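Local coordinates for X-ray repair cross complementing protein 1 variant (Homo sapiens, PDB 6WH1) that probably acts as a scaffold that assembles repair complexes at DNA single-strand breaks, this chain being its C-terminal BRCT domain, at residues K9-Y14 and V44-T49. Sequence-based numbering, arbitrary orientation.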
loop_
_atom_site.group_PDB
_atom_site.type_symbol
_atom_site.label_atom_id
_atom_site.label_comp_id
_atom_site.label_asym_id
_atom_site.label_seq_id
_atom_site.Cartn_x
_atom_site.Cartn_y
_atom_site.Cartn_z
ATOM N N LYS A 9 -9.941 3.093 -7.544
ATOM C CA LYS A 9 -10.565 1.958 -6.875
ATOM C C LYS A 9 -10.244 1.998 -5.387
ATOM O O LYS A 9 -9.078 2.126 -5.000
ATOM C CB LYS A 9 -10.093 0.636 -7.484
ATOM C CG LYS A 9 -10.579 0.398 -8.906
ATOM C CD LYS A 9 -9.949 -0.851 -9.504
ATOM C CE LYS A 9 -10.872 -1.504 -10.524
ATOM N NZ LYS A 9 -11.330 -0.530 -11.549
ATOM N N HIS A 10 -11.277 1.879 -4.558
ATOM C CA HIS A 10 -11.137 1.989 -3.113
ATOM C C HIS A 10 -11.167 0.598 -2.491
ATOM O O HIS A 10 -12.122 -0.160 -2.691
ATOM C CB HIS A 10 -12.233 2.881 -2.537
ATOM C CG HIS A 10 -12.143 4.301 -2.997
ATOM N ND1 HIS A 10 -11.622 5.306 -2.212
ATOM C CD2 HIS A 10 -12.482 4.879 -4.173
ATOM C CE1 HIS A 10 -11.656 6.446 -2.879
ATOM N NE2 HIS A 10 -12.173 6.215 -4.071
ATOM N N PHE A 11 -10.122 0.278 -1.734
ATOM C CA PHE A 11 -9.913 -1.033 -1.143
ATOM C C PHE A 11 -9.978 -0.934 0.376
ATOM O O PHE A 11 -9.556 0.065 0.970
ATOM C CB PHE A 11 -8.544 -1.620 -1.546
ATOM C CG PHE A 11 -8.388 -1.860 -3.025
ATOM C CD1 PHE A 11 -8.168 -0.804 -3.896
ATOM C CD2 PHE A 11 -8.446 -3.145 -3.542
ATOM C CE1 PHE A 11 -8.020 -1.024 -5.255
ATOM C CE2 PHE A 11 -8.306 -3.370 -4.901
ATOM C CZ PHE A 11 -8.090 -2.308 -5.759
ATOM N N PHE A 12 -10.509 -1.982 1.003
ATOM C CA PHE A 12 -10.437 -2.142 2.448
ATOM C C PHE A 12 -9.992 -3.560 2.754
ATOM O O PHE A 12 -10.590 -4.522 2.261
ATOM C CB PHE A 12 -11.774 -1.860 3.141
ATOM C CG PHE A 12 -11.725 -2.046 4.637
ATOM C CD1 PHE A 12 -10.992 -1.177 5.436
ATOM C CD2 PHE A 12 -12.395 -3.102 5.242
ATOM C CE1 PHE A 12 -10.944 -1.347 6.817
ATOM C CE2 PHE A 12 -12.349 -3.279 6.624
ATOM C CZ PHE A 12 -11.621 -2.401 7.411
ATOM N N LEU A 13 -8.942 -3.682 3.559
ATOM C CA LEU A 13 -8.421 -4.979 3.976
ATOM C C LEU A 13 -9.094 -5.356 5.293
ATOM O O LEU A 13 -8.857 -4.717 6.323
ATOM C CB LEU A 13 -6.902 -4.924 4.110
ATOM C CG LEU A 13 -6.174 -4.215 2.960
ATOM C CD1 LEU A 13 -4.669 -4.229 3.164
ATOM C CD2 LEU A 13 -6.535 -4.832 1.614
ATOM N N TYR A 14 -9.939 -6.382 5.256
ATOM C CA TYR A 14 -10.746 -6.776 6.403
ATOM C C TYR A 14 -10.219 -8.079 6.984
ATOM O O TYR A 14 -9.988 -9.046 6.249
ATOM C CB TYR A 14 -12.218 -6.922 6.007
ATOM C CG TYR A 14 -13.102 -7.536 7.076
ATOM C CD1 TYR A 14 -13.539 -6.783 8.154
ATOM C CD2 TYR A 14 -13.510 -8.864 6.997
ATOM C CE1 TYR A 14 -14.350 -7.334 9.130
ATOM C CE2 TYR A 14 -14.321 -9.425 7.967
ATOM C CZ TYR A 14 -14.737 -8.655 9.031
ATOM O OH TYR A 14 -15.547 -9.204 10.000
ATOM N N VAL A 44 -16.138 2.162 -0.139
ATOM C CA VAL A 44 -15.253 1.044 -0.454
ATOM C C VAL A 44 -15.828 0.259 -1.623
ATOM O O VAL A 44 -17.021 -0.065 -1.643
ATOM C CB VAL A 44 -15.068 0.141 0.775
ATOM C CG1 VAL A 44 -14.494 -1.217 0.359
ATOM C CG2 VAL A 44 -14.178 0.819 1.813
ATOM N N GLN A 45 -14.980 -0.062 -2.603
ATOM C CA GLN A 45 -15.416 -0.838 -3.755
ATOM C C GLN A 45 -14.929 -2.281 -3.747
ATOM O O GLN A 45 -15.538 -3.123 -4.416
ATOM C CB GLN A 45 -14.956 -0.171 -5.059
ATOM C CG GLN A 45 -15.728 1.085 -5.417
ATOM C CD GLN A 45 -14.823 2.279 -5.611
ATOM O OE1 GLN A 45 -13.638 2.133 -5.912
ATOM N NE2 GLN A 45 -15.375 3.472 -5.441
ATOM N N PHE A 46 -13.862 -2.588 -3.015
ATOM C CA PHE A 46 -13.322 -3.942 -2.963
ATOM C C PHE A 46 -12.872 -4.242 -1.544
ATOM O O PHE A 46 -11.947 -3.601 -1.035
ATOM C CB PHE A 46 -12.150 -4.114 -3.936
ATOM C CG PHE A 46 -12.511 -3.867 -5.367
ATOM C CD1 PHE A 46 -13.086 -4.867 -6.131
ATOM C CD2 PHE A 46 -12.278 -2.630 -5.949
ATOM C CE1 PHE A 46 -13.422 -4.639 -7.451
ATOM C CE2 PHE A 46 -12.613 -2.394 -7.271
ATOM C CZ PHE A 46 -13.187 -3.399 -8.022
ATOM N N VAL A 47 -13.523 -5.205 -0.907
ATOM C CA VAL A 47 -13.064 -5.728 0.371
ATOM C C VAL A 47 -12.159 -6.918 0.079
ATOM O O VAL A 47 -12.567 -7.868 -0.597
ATOM C CB VAL A 47 -14.244 -6.128 1.268
ATOM C CG1 VAL A 47 -13.750 -6.884 2.492
ATOM C CG2 VAL A 47 -15.027 -4.897 1.695
ATOM N N ILE A 48 -10.924 -6.854 0.564
ATOM C CA ILE A 48 -9.967 -7.947 0.436
ATOM C C ILE A 48 -9.916 -8.691 1.763
ATOM O O ILE A 48 -9.608 -8.095 2.803
ATOM C CB ILE A 48 -8.575 -7.429 0.039
ATOM C CG1 ILE A 48 -8.693 -6.285 -0.979
ATOM C CG2 ILE A 48 -7.718 -8.567 -0.495
ATOM C CD1 ILE A 48 -9.221 -6.709 -2.332
ATOM N N THR A 49 -10.221 -9.990 1.738
ATOM C CA THR A 49 -10.226 -10.801 2.949
ATOM C C THR A 49 -9.649 -12.179 2.676
ATOM O O THR A 49 -9.775 -12.722 1.574
ATOM C CB THR A 49 -11.633 -11.005 3.527
ATOM O OG1 THR A 49 -12.506 -11.502 2.504
ATOM C CG2 THR A 49 -12.176 -9.723 4.044
#
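The two central strands of the parallel BRCT sheet, 10-13 and 46-48, meet here, pairing F11 with F46, F12 with V47 and L13 with I48. Backbone bonds run from F12 N to F46 O, I48 N to F12 O and Y14 N to I48 O. Toward the N terminus H10 O is gripped by two amides, F46 N (3.0 Å) and Q45 N (2.9 Å). Q45 returns a side-chain bond: its chain bends at chi2 (124°), bringing OE1 to 2.7 Å from H10 N, which sits above the amide's carbonyl plane. Glutamine suits the spot, offering an acceptor to a backbone N-H beside the F11-F46 pair; an alanine here would probably leave H10 N without this acceptor and the K9-H10 backbone free to shift. OE1 also lies at the edge of the H10 imidazole, nearest CD2, with amide and ring planes 83° apart; H10 ND1 is bonded to E37. On the F12 side, compact valine branches fit: V44 CG2 against F12 CB, V47 CG1 against Y14 CB. On the face carrying F11, L13 and I48, apolar groups suit burial against helices 21-31 and 72-81. The F11 and F46 rings, nearly parallel but slid apart (centroids 5.4 Å), barely overlap, with F46 CD2 over one F11 face. F46 also meets W74, while K9's methylenes form an apolar stem past its CE2. I48 CD1 comes to the F11 edge, 3.8 Å from F11 CD2, and L13 CD2 rests 3.7 Å from I48 CB.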